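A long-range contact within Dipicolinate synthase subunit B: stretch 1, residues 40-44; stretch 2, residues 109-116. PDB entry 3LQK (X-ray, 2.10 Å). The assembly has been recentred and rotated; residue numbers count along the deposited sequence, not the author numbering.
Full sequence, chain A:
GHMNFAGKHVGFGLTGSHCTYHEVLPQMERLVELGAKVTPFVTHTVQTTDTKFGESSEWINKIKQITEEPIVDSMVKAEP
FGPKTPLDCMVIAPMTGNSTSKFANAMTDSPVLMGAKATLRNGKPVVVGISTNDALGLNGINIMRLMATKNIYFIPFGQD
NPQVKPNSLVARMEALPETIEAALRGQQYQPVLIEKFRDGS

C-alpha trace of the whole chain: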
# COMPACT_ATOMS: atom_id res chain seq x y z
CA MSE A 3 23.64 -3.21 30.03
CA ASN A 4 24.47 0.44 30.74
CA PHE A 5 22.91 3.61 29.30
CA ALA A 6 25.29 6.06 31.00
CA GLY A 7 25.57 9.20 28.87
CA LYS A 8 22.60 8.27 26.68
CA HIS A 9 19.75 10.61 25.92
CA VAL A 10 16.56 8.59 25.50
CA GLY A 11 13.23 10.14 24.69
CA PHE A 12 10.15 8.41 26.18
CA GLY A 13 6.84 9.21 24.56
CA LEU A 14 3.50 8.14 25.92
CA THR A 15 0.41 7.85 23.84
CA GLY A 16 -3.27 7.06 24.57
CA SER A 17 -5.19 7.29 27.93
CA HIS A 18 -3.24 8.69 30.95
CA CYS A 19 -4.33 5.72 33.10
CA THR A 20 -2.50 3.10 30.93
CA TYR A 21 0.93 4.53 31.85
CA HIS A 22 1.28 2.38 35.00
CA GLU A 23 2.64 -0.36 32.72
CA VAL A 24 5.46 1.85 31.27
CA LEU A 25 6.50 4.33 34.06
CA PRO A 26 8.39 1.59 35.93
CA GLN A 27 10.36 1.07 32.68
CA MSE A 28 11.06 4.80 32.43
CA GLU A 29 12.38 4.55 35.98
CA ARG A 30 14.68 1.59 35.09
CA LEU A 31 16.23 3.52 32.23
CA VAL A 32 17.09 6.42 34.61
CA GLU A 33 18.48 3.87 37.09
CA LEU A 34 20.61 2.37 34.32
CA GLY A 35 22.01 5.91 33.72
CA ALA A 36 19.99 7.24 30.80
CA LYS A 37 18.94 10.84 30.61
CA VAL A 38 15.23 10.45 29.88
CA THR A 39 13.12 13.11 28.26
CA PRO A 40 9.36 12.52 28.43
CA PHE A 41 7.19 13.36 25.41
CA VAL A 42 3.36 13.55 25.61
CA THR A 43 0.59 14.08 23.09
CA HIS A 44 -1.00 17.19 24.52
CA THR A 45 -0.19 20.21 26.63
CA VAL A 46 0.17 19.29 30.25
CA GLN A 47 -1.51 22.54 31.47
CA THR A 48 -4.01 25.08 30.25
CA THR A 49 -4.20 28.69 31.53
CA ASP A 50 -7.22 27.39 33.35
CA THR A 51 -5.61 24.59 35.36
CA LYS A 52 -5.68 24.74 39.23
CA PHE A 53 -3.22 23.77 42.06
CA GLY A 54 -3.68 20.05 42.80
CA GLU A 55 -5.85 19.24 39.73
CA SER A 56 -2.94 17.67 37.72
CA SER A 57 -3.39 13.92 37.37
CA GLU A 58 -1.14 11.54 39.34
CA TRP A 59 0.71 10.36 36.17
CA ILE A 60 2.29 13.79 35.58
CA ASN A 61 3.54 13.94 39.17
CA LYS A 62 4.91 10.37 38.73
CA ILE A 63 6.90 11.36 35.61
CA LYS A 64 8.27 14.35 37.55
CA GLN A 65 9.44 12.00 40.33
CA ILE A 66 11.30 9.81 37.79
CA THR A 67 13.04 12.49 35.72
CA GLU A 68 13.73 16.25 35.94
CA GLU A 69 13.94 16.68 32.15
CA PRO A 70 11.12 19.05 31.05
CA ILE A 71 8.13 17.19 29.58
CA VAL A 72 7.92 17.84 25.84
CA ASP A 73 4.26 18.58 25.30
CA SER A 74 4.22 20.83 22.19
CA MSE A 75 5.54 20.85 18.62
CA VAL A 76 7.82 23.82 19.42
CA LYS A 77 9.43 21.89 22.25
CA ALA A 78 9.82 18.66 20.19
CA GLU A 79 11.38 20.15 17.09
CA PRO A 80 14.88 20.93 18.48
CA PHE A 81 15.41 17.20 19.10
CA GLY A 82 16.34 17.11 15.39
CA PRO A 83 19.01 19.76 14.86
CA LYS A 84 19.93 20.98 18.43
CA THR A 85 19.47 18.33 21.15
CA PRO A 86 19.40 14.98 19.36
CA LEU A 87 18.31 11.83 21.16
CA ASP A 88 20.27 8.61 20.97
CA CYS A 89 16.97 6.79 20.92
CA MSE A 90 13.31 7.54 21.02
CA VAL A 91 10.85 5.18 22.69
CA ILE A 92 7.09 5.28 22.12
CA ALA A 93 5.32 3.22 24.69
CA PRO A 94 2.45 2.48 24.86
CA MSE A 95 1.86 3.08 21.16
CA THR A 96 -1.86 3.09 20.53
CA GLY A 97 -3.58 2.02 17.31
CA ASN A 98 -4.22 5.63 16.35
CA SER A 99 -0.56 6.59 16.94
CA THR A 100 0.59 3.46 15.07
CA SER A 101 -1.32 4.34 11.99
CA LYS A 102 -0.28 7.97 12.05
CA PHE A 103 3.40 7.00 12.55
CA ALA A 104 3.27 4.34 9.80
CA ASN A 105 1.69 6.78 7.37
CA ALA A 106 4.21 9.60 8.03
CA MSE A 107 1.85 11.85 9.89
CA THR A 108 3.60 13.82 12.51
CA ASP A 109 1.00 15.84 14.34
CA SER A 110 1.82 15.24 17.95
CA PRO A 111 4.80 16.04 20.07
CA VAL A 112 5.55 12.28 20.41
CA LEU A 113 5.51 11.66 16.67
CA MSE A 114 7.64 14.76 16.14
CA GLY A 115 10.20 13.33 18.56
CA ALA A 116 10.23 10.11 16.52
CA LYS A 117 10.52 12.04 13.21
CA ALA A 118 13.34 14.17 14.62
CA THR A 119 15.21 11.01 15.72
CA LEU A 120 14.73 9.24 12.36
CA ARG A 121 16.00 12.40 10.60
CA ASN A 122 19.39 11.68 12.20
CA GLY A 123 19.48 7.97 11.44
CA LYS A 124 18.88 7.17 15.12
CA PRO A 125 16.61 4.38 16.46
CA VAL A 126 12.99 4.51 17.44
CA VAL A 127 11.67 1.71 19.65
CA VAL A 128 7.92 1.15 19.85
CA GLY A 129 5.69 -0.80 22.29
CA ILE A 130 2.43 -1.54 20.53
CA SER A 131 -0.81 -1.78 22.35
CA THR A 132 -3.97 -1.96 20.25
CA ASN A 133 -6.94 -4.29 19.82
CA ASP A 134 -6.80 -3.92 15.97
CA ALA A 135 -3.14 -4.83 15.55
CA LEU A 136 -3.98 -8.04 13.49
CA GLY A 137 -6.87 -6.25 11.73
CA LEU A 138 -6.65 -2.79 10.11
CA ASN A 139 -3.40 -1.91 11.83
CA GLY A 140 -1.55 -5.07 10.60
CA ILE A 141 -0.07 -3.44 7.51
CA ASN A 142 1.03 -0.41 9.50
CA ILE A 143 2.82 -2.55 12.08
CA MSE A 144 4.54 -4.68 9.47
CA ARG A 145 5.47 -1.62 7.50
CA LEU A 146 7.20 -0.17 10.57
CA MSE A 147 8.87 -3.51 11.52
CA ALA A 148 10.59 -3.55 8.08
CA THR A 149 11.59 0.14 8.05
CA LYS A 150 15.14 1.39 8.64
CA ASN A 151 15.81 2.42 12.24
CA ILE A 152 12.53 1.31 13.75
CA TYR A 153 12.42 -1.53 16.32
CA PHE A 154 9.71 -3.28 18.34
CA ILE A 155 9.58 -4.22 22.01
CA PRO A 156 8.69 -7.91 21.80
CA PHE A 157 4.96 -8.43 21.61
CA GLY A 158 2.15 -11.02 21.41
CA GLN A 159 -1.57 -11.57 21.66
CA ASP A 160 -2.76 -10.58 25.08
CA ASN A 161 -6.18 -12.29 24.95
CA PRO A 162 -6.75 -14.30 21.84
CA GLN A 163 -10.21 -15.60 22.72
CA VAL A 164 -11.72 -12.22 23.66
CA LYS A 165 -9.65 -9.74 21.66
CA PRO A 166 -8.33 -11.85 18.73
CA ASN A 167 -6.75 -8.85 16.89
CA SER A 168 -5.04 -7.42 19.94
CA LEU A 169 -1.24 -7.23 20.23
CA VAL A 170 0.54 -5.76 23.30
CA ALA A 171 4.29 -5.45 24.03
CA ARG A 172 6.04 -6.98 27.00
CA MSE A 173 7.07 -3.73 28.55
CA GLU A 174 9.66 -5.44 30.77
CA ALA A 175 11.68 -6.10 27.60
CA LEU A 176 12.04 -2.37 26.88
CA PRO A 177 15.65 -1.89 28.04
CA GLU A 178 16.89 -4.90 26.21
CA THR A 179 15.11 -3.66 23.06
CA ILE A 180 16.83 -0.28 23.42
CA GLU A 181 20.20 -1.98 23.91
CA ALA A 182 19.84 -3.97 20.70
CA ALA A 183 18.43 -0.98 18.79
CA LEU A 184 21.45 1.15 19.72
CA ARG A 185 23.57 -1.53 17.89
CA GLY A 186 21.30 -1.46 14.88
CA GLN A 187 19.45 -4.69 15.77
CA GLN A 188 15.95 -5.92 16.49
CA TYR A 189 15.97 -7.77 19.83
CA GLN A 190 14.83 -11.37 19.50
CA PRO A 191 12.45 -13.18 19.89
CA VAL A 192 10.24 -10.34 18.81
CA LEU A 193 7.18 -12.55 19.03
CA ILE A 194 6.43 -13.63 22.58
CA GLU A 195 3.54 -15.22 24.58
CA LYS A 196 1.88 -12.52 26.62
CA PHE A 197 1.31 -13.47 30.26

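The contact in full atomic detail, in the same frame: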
# COMPACT_ATOMS: atom_id res chain seq x y z
N PRO A 40 10.73 12.94 28.75
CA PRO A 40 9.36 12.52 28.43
C PRO A 40 8.71 13.39 27.35
O PRO A 40 8.90 14.64 27.32
CB PRO A 40 8.61 12.67 29.77
CG PRO A 40 9.68 13.08 30.78
CD PRO A 40 10.76 13.72 29.99
N PHE A 41 8.00 12.72 26.45
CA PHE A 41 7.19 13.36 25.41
C PHE A 41 5.72 12.93 25.57
O PHE A 41 5.45 11.76 25.81
CB PHE A 41 7.63 12.92 24.03
CG PHE A 41 8.95 13.48 23.57
CD1 PHE A 41 9.00 14.32 22.49
CD2 PHE A 41 10.13 13.05 24.13
CE1 PHE A 41 10.21 14.81 22.02
CE2 PHE A 41 11.34 13.57 23.71
CZ PHE A 41 11.38 14.46 22.65
N VAL A 42 4.78 13.85 25.44
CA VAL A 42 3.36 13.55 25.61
C VAL A 42 2.55 14.20 24.49
O VAL A 42 3.07 14.98 23.72
CB VAL A 42 2.82 13.97 26.98
CG1 VAL A 42 3.42 13.10 28.14
CG2 VAL A 42 2.98 15.47 27.21
N THR A 43 1.28 13.83 24.36
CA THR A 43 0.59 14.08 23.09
C THR A 43 -0.16 15.39 23.17
O THR A 43 -0.55 15.94 22.14
CB THR A 43 -0.39 12.97 22.70
OG1 THR A 43 -1.28 12.73 23.79
CG2 THR A 43 0.36 11.65 22.30
N HIS A 44 -0.35 15.89 24.38
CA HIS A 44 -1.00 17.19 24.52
C HIS A 44 -0.35 17.97 25.62
O HIS A 44 0.36 17.39 26.45
CB HIS A 44 -2.46 16.99 24.90
CG HIS A 44 -3.26 16.35 23.83
ND1 HIS A 44 -3.69 17.04 22.71
CD2 HIS A 44 -3.70 15.07 23.68
CE1 HIS A 44 -4.35 16.21 21.92
NE2 HIS A 44 -4.37 15.01 22.48
N ASP A 109 1.80 14.74 13.82
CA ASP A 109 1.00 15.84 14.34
C ASP A 109 0.84 15.75 15.83
O ASP A 109 -0.21 16.08 16.35
CB ASP A 109 -0.39 15.86 13.68
CG ASP A 109 -1.23 14.62 14.01
OD1 ASP A 109 -0.77 13.74 14.80
OD2 ASP A 109 -2.36 14.52 13.47
N SER A 110 1.82 15.17 16.53
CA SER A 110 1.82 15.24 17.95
C SER A 110 3.26 15.39 18.37
O SER A 110 4.17 15.04 17.60
CB SER A 110 1.20 13.98 18.60
OG SER A 110 2.20 12.92 18.70
N PRO A 111 3.46 15.89 19.60
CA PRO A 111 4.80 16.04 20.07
C PRO A 111 5.59 14.69 20.09
O PRO A 111 6.77 14.66 19.74
CB PRO A 111 4.63 16.70 21.46
CG PRO A 111 3.26 17.31 21.45
CD PRO A 111 2.46 16.38 20.59
N VAL A 112 4.93 13.60 20.41
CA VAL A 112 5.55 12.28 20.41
C VAL A 112 6.03 11.88 19.01
O VAL A 112 7.16 11.44 18.80
CB VAL A 112 4.57 11.20 21.00
CG1 VAL A 112 5.18 9.79 20.91
CG2 VAL A 112 4.24 11.45 22.51
N LEU A 113 5.17 12.05 18.03
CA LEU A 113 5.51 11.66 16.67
C LEU A 113 6.56 12.59 16.13
O LEU A 113 7.36 12.20 15.28
CB LEU A 113 4.27 11.65 15.78
CG LEU A 113 3.23 10.60 16.18
CD1 LEU A 113 2.02 10.77 15.33
CD2 LEU A 113 3.78 9.15 16.09
N MSE A 114 6.56 13.84 16.59
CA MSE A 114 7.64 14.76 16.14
C MSE A 114 8.97 14.34 16.73
O MSE A 114 9.98 14.38 16.04
CB MSE A 114 7.27 16.20 16.48
CG MSE A 114 8.31 17.21 16.15
SE MSE A 114 8.59 17.31 14.19
CE MSE A 114 6.92 18.09 13.70
N GLY A 115 8.98 13.87 18.00
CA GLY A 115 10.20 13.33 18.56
C GLY A 115 10.76 12.15 17.74
O GLY A 115 11.97 12.05 17.49
N ALA A 116 9.87 11.26 17.34
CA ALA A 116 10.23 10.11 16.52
C ALA A 116 10.77 10.57 15.15
O ALA A 116 11.83 10.12 14.71
CB ALA A 116 9.00 9.17 16.34

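This contact packs residues 40-44, which start in a strand at Pro40 and Phe41, against residues 109-116, where a helix starts at Pro111 and runs on past Ala116. No hydrogen bond crosses between the two stretches. They meet through van der Waals contacts, which bury 307 Å² in total, both sides summed. The two backbones come close at two points: the CA atoms of Phe41 and Val112 are 5.4 Å apart, and so are those of Thr43 and Ser110.

Apolar packing centres on Val112. Its CG2 reaches three consecutive residues of the first stretch. Val112 CG2 lies 4.0 Å from Phe41 CB, 3.8 Å from Val42 C and 3.9 Å from Thr43 CG2. The CA-to-CB bond of Val112 points sideways, and the t rotamer carries CG2 up to the other stretch. The CA-to-CB bond of Thr43 also points sideways. Thr43 CG2 is 4.2 Å from Ser110 OG, a contact without a hydrogen bond.

The Phe41 ring makes the aromatic contacts. Its CA-to-CB bond points toward the second stretch, with chi1 in the m well. Pro111 O lies at the ring edge, near the ring plane, 3.6 Å from Phe41 CD1. Further along the helix, Gly115 CA is 3.8 Å from Phe41 CE1. Gly115 has no side chain, and this leaves room for the ring: a CB built on Gly115 at ideal geometry would sit 2.8 Å from Phe41 CE1, a clash.

Several contacts pair backbone oxygens of the first stretch with carbons of the second. Phe41 O is 3.5 Å from Val112 CG2. Val42 O is 3.2 Å from Pro111 CB, and Thr43 O is 3.4 Å from Pro111 CD. The Pro111 ring thus meets the main chain of two successive residues. Val42 takes part through its backbone. Its CA-to-CB bond points away, and the nearest approach of its side chain is Val42 CB to Val112 CG2, 5.3 Å.

Hydrogen bonds within the second stretch hold the helix start in shape. Ser110 is the N-cap. Ser110 OG accepts from Leu113 N at 3.2 Å, with a nearly straight N-H...O angle of 168°. The backbone bonds follow in helical order: Met114 N to Ser110 O at 2.9 Å, Gly115 N to Pro111 O at 2.9 Å, and Ala116 N to Val112 O at 3.1 Å. Pro111 O therefore accepts a helical hydrogen bond while also touching the edge of the Phe41 ring. Pro111 has no backbone N-H to donate, which suits the first turn of a helix.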